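Local coordinates for Pbp related beta-lactamase (Pyrococcus abyssi, PDB 2QMI) that acts as a self-compartmentalizing archaeal peptidase of the penicillin-binding protein and beta-lactamase family, assembled as an octamer, at the interface of chains A and B and the interface of chains A and C. Coordinates in Å, arbitrary orientation; residue numbers count along the deposited sequence, not the author numbering. Chains: chain A/B/C, Pbp related beta-lactamase.

Contact 1: the interface of chains A and B. Residues chain A 132-134, 138, 229-230; chain B 37-40, 48.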
# COMPACT_ATOMS: atom_id res chain seq x y z
N PRO A 132 -2.26 35.00 0.17
CA PRO A 132 -1.18 35.75 -0.47
C PRO A 132 -1.20 37.26 -0.28
O PRO A 132 -1.36 38.00 -1.24
CB PRO A 132 -1.32 35.36 -1.94
CG PRO A 132 -2.80 35.26 -2.09
CD PRO A 132 -3.20 34.49 -0.85
N VAL A 133 -1.03 37.70 0.96
CA VAL A 133 -1.01 39.13 1.26
C VAL A 133 0.44 39.60 1.32
O VAL A 133 1.02 39.72 2.40
CB VAL A 133 -1.72 39.46 2.60
CG1 VAL A 133 -3.21 39.32 2.44
CG2 VAL A 133 -1.21 38.53 3.70
N SER A 134 1.01 39.86 0.15
CA SER A 134 2.40 40.28 0.02
C SER A 134 2.69 41.69 0.53
O SER A 134 3.84 42.12 0.56
CB SER A 134 2.82 40.19 -1.45
OG SER A 134 1.95 40.97 -2.26
N GLU A 138 -2.70 44.94 1.28
CA GLU A 138 -3.56 43.82 0.93
C GLU A 138 -4.19 43.22 2.18
O GLU A 138 -5.32 42.72 2.12
CB GLU A 138 -2.76 42.74 0.18
CG GLU A 138 -2.20 43.23 -1.15
CD GLU A 138 -1.08 42.36 -1.68
OE1 GLU A 138 -0.18 42.90 -2.37
OE2 GLU A 138 -1.09 41.14 -1.42
N TYR A 229 8.91 36.97 3.49
CA TYR A 229 8.87 38.40 3.19
C TYR A 229 7.49 38.89 2.80
O TYR A 229 6.86 38.33 1.89
CB TYR A 229 9.87 38.73 2.08
CG TYR A 229 11.30 38.57 2.52
CD1 TYR A 229 11.88 39.47 3.42
CD2 TYR A 229 12.08 37.50 2.06
CE1 TYR A 229 13.20 39.31 3.85
CE2 TYR A 229 13.39 37.33 2.48
CZ TYR A 229 13.95 38.24 3.37
OH TYR A 229 15.25 38.06 3.77
N GLY A 230 7.03 39.92 3.50
CA GLY A 230 5.73 40.50 3.24
C GLY A 230 5.13 41.15 4.48
O GLY A 230 4.48 42.18 4.40
N GLY B 37 -0.60 45.49 -7.97
CA GLY B 37 -0.29 44.07 -7.95
C GLY B 37 -0.74 43.42 -6.65
O GLY B 37 -0.83 44.10 -5.62
N PHE B 38 -1.00 42.12 -6.68
CA PHE B 38 -1.45 41.37 -5.50
C PHE B 38 -0.72 40.04 -5.37
O PHE B 38 -0.45 39.37 -6.37
CB PHE B 38 -2.95 41.05 -5.59
CG PHE B 38 -3.83 42.26 -5.74
CD1 PHE B 38 -4.55 42.74 -4.65
CD2 PHE B 38 -3.95 42.90 -6.96
CE1 PHE B 38 -5.40 43.84 -4.78
CE2 PHE B 38 -4.78 43.99 -7.11
CZ PHE B 38 -5.51 44.47 -6.02
N GLY B 39 -0.41 39.65 -4.14
CA GLY B 39 0.26 38.38 -3.95
C GLY B 39 1.70 38.32 -4.42
O GLY B 39 2.40 39.34 -4.44
N TYR B 40 2.13 37.13 -4.82
CA TYR B 40 3.50 36.87 -5.23
C TYR B 40 3.73 36.48 -6.68
O TYR B 40 3.01 35.63 -7.24
CB TYR B 40 4.08 35.79 -4.32
CG TYR B 40 4.19 36.21 -2.88
CD1 TYR B 40 5.31 36.90 -2.43
CD2 TYR B 40 3.15 35.97 -1.98
CE1 TYR B 40 5.40 37.35 -1.13
CE2 TYR B 40 3.23 36.42 -0.67
CZ TYR B 40 4.35 37.12 -0.25
OH TYR B 40 4.44 37.61 1.03
N PRO B 48 7.00 39.88 -4.70
CA PRO B 48 5.63 40.34 -4.89
C PRO B 48 5.27 40.69 -6.33
O PRO B 48 6.14 41.04 -7.13
CB PRO B 48 5.56 41.57 -3.99
CG PRO B 48 6.91 42.19 -4.23
CD PRO B 48 7.85 40.97 -4.17

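Contact 2: the interface of chains A and C. Residues chain A 386, 404-405, 416; chain C 402, 404, 416-418.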
# COMPACT_ATOMS: atom_id res chain seq x y z
N ASP A 386 1.63 19.20 27.64
CA ASP A 386 1.16 19.20 29.02
C ASP A 386 0.20 18.05 29.37
O ASP A 386 -0.19 17.90 30.52
CB ASP A 386 0.46 20.53 29.30
CG ASP A 386 0.46 20.89 30.76
OD1 ASP A 386 -0.08 20.11 31.57
OD2 ASP A 386 1.01 21.97 31.10
N PHE A 404 -4.95 14.80 32.82
CA PHE A 404 -4.48 16.13 33.20
C PHE A 404 -3.77 16.10 34.55
O PHE A 404 -4.37 15.77 35.56
CB PHE A 404 -5.67 17.09 33.30
CG PHE A 404 -6.22 17.53 31.97
CD1 PHE A 404 -6.07 16.74 30.84
CD2 PHE A 404 -6.93 18.72 31.87
CE1 PHE A 404 -6.63 17.13 29.62
CE2 PHE A 404 -7.49 19.12 30.66
CZ PHE A 404 -7.34 18.32 29.53
N PRO A 405 -2.47 16.45 34.57
CA PRO A 405 -1.74 16.44 35.84
C PRO A 405 -2.31 17.48 36.80
O PRO A 405 -2.42 18.65 36.44
CB PRO A 405 -0.31 16.77 35.41
CG PRO A 405 -0.23 16.18 34.05
CD PRO A 405 -1.54 16.62 33.44
N TYR A 416 -5.94 13.22 36.29
CA TYR A 416 -7.37 12.96 36.29
C TYR A 416 -7.88 13.13 34.88
O TYR A 416 -7.30 13.86 34.08
CB TYR A 416 -8.10 13.94 37.22
CG TYR A 416 -8.15 15.37 36.72
CD1 TYR A 416 -9.13 15.77 35.82
CD2 TYR A 416 -7.21 16.31 37.14
CE1 TYR A 416 -9.19 17.08 35.35
CE2 TYR A 416 -7.25 17.63 36.67
CZ TYR A 416 -8.25 18.01 35.78
OH TYR A 416 -8.31 19.31 35.31
N PRO C 402 -7.34 18.40 23.87
CA PRO C 402 -8.42 17.73 24.62
C PRO C 402 -9.15 18.81 25.42
O PRO C 402 -8.52 19.68 26.02
CB PRO C 402 -7.66 16.75 25.51
CG PRO C 402 -6.42 17.52 25.85
CD PRO C 402 -6.03 18.15 24.51
N PHE C 404 -12.06 19.41 28.38
CA PHE C 404 -12.89 18.87 29.44
C PHE C 404 -13.99 19.86 29.77
O PHE C 404 -13.72 20.92 30.32
CB PHE C 404 -12.05 18.64 30.70
CG PHE C 404 -11.10 17.47 30.61
CD1 PHE C 404 -10.93 16.77 29.42
CD2 PHE C 404 -10.38 17.07 31.73
CE1 PHE C 404 -10.05 15.70 29.36
CE2 PHE C 404 -9.50 16.00 31.68
CZ PHE C 404 -9.33 15.31 30.49
N TYR C 416 -12.02 23.40 29.15
CA TYR C 416 -10.67 23.83 29.47
C TYR C 416 -9.66 22.74 29.14
O TYR C 416 -9.88 21.56 29.43
CB TYR C 416 -10.58 24.22 30.95
CG TYR C 416 -10.79 23.07 31.92
CD1 TYR C 416 -9.70 22.35 32.41
CD2 TYR C 416 -12.07 22.71 32.34
CE1 TYR C 416 -9.88 21.29 33.29
CE2 TYR C 416 -12.26 21.64 33.23
CZ TYR C 416 -11.16 20.94 33.70
OH TYR C 416 -11.33 19.89 34.58
N THR C 417 -8.57 23.12 28.49
CA THR C 417 -7.53 22.16 28.18
C THR C 417 -6.44 22.54 29.17
O THR C 417 -6.69 23.35 30.07
CB THR C 417 -7.00 22.27 26.73
OG1 THR C 417 -6.04 21.23 26.50
CG2 THR C 417 -6.35 23.63 26.48
N LEU C 418 -5.26 21.97 29.02
CA LEU C 418 -4.19 22.31 29.96
C LEU C 418 -3.07 22.99 29.20
O LEU C 418 -2.57 22.46 28.20
CB LEU C 418 -3.71 21.05 30.67
CG LEU C 418 -3.36 21.18 32.15
CD1 LEU C 418 -4.51 21.82 32.95
CD2 LEU C 418 -3.07 19.79 32.68

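Contact 1: the interface of chains A and B
The phenol ring of B:Tyr40 takes the methylene CB of A:Ser134 on one face, a CH-pi contact in which that carbon sits 3.8 Å from the ring centroid and is offset toward the rim. At the edge of the same ring, in its plane, lies the backbone carbonyl O of A:Tyr229, and the phenol OH of B:Tyr40 donates a hydrogen bond to it at 2.7 Å. The donor is tilted by 19° from that carbonyl plane, and the bond fixes the tip of the ring while A:Ser134 covers a face. With CG anti to the carbonyl carbon (chi1 -64°), B:Tyr40 stands up from its strand toward chain A.

Beside the ring, the hydroxyl OG of A:Ser134 donates a hydrogen bond to the carbonyl O of B:Gly39 at 2.8 Å. The hydroxyl comes from above the carbonyl plane rather than on a lone pair. At the end of a chain extended beyond CG, OE2 of A:Glu138 accepts a hydrogen bond from the amide N of B:Gly39 (3.2 Å). This bond is nearly straight at the hydrogen, 169°, though it too arrives from above the carboxylate plane. Both backbone polar groups of B:Gly39 are thus gripped by chain A. A:Ser134 N makes its own weak bond to OE2, whereas weak bonds from OG to the carboxylate would compete with B:Gly39 O for the hydroxyl proton.

B:Pro48 adds an apolar flank, its CB 4.0 Å from CB of A:Ser134. At this subunit interface within the octamer, two loops and the helix 136-142 of one copy engage the glycine that follows strand 31-38 on the next, joining neighbouring subunits of the self-compartmentalizing particle.

Contact 2: the interface of chains A and C
A:Phe404 stacks on C:Phe404: the side chains come in tip to tip and their rings overlap face to face, centroids 3.8 Å apart and planes within 10° of parallel. CE2 of C:Phe404 lies over the centre of the A ring, and CZ of A:Phe404 over the centre of the C ring. In both copies CG is anti to the carbonyl carbon (chi1 -75° in A, nearly the same in C), which sends the two rings toward each other along matching paths. A:Tyr416 joins the aromatic cluster, its CE1 3.8 Å from CD2 of C:Phe404.

Aliphatic groups pack around the stack. On the opposite face of A:Phe404, C:Leu418 runs antiparallel alongside with its CB offset toward the rim, leaving the A ring sandwiched between leucine and phenylalanine. The methyl CD2 of C:Leu418 reaches on to CD of A:Pro405 at 3.6 Å. CG of C:Pro402 touches CE1 of A:Phe404 at 3.8 Å.

Among the polar groups, A:Tyr416 and C:Tyr416 also meet tip to tip, their phenol OH groups joined by a long hydrogen bond of 3.2 Å in which either phenol could be the donor. Each tyrosine has CG between its backbone N and carbonyl carbon (chi1 71° in A, similar in C), which lays A:Tyr416 against CB of A:Phe404 and C:Tyr416 against CB of C:Phe404. Backbone carbonyls O of C:Pro402 and C:Tyr416 lie in plane at the edge of the A:Phe404 ring, where the slightly positive C-H rim may favour them. The carboxylate of A:Asp386 crosses C:Leu418 at about a right angle, a contact without a hydrogen bond.

Strands 400-405 and 412-419 of chain A, with their counterparts in C, belong to the octamerisation domain. The A-C interface is two-fold, so contacts such as A:Asp386 with C:Leu418 recur with the chains exchanged, and paired subunits hold one another in the octamer.

The centres of contact 1 and contact 2 lie about 39 Å apart, measured between the means of their C-alpha atoms, and they share no residue or secondary-structure element. Chain A is common to both: it uses its beta-lactamase-like region in contact 1 and its octamerisation domain in contact 2. The symmetry also differs, since the A-C interface is two-fold while the A-B interface is not an exact two-fold. One subunit therefore holds two neighbours through separate surfaces, an arrangement that would allow eight copies to close into the octamer, presumably enclosing the compartment of the protease.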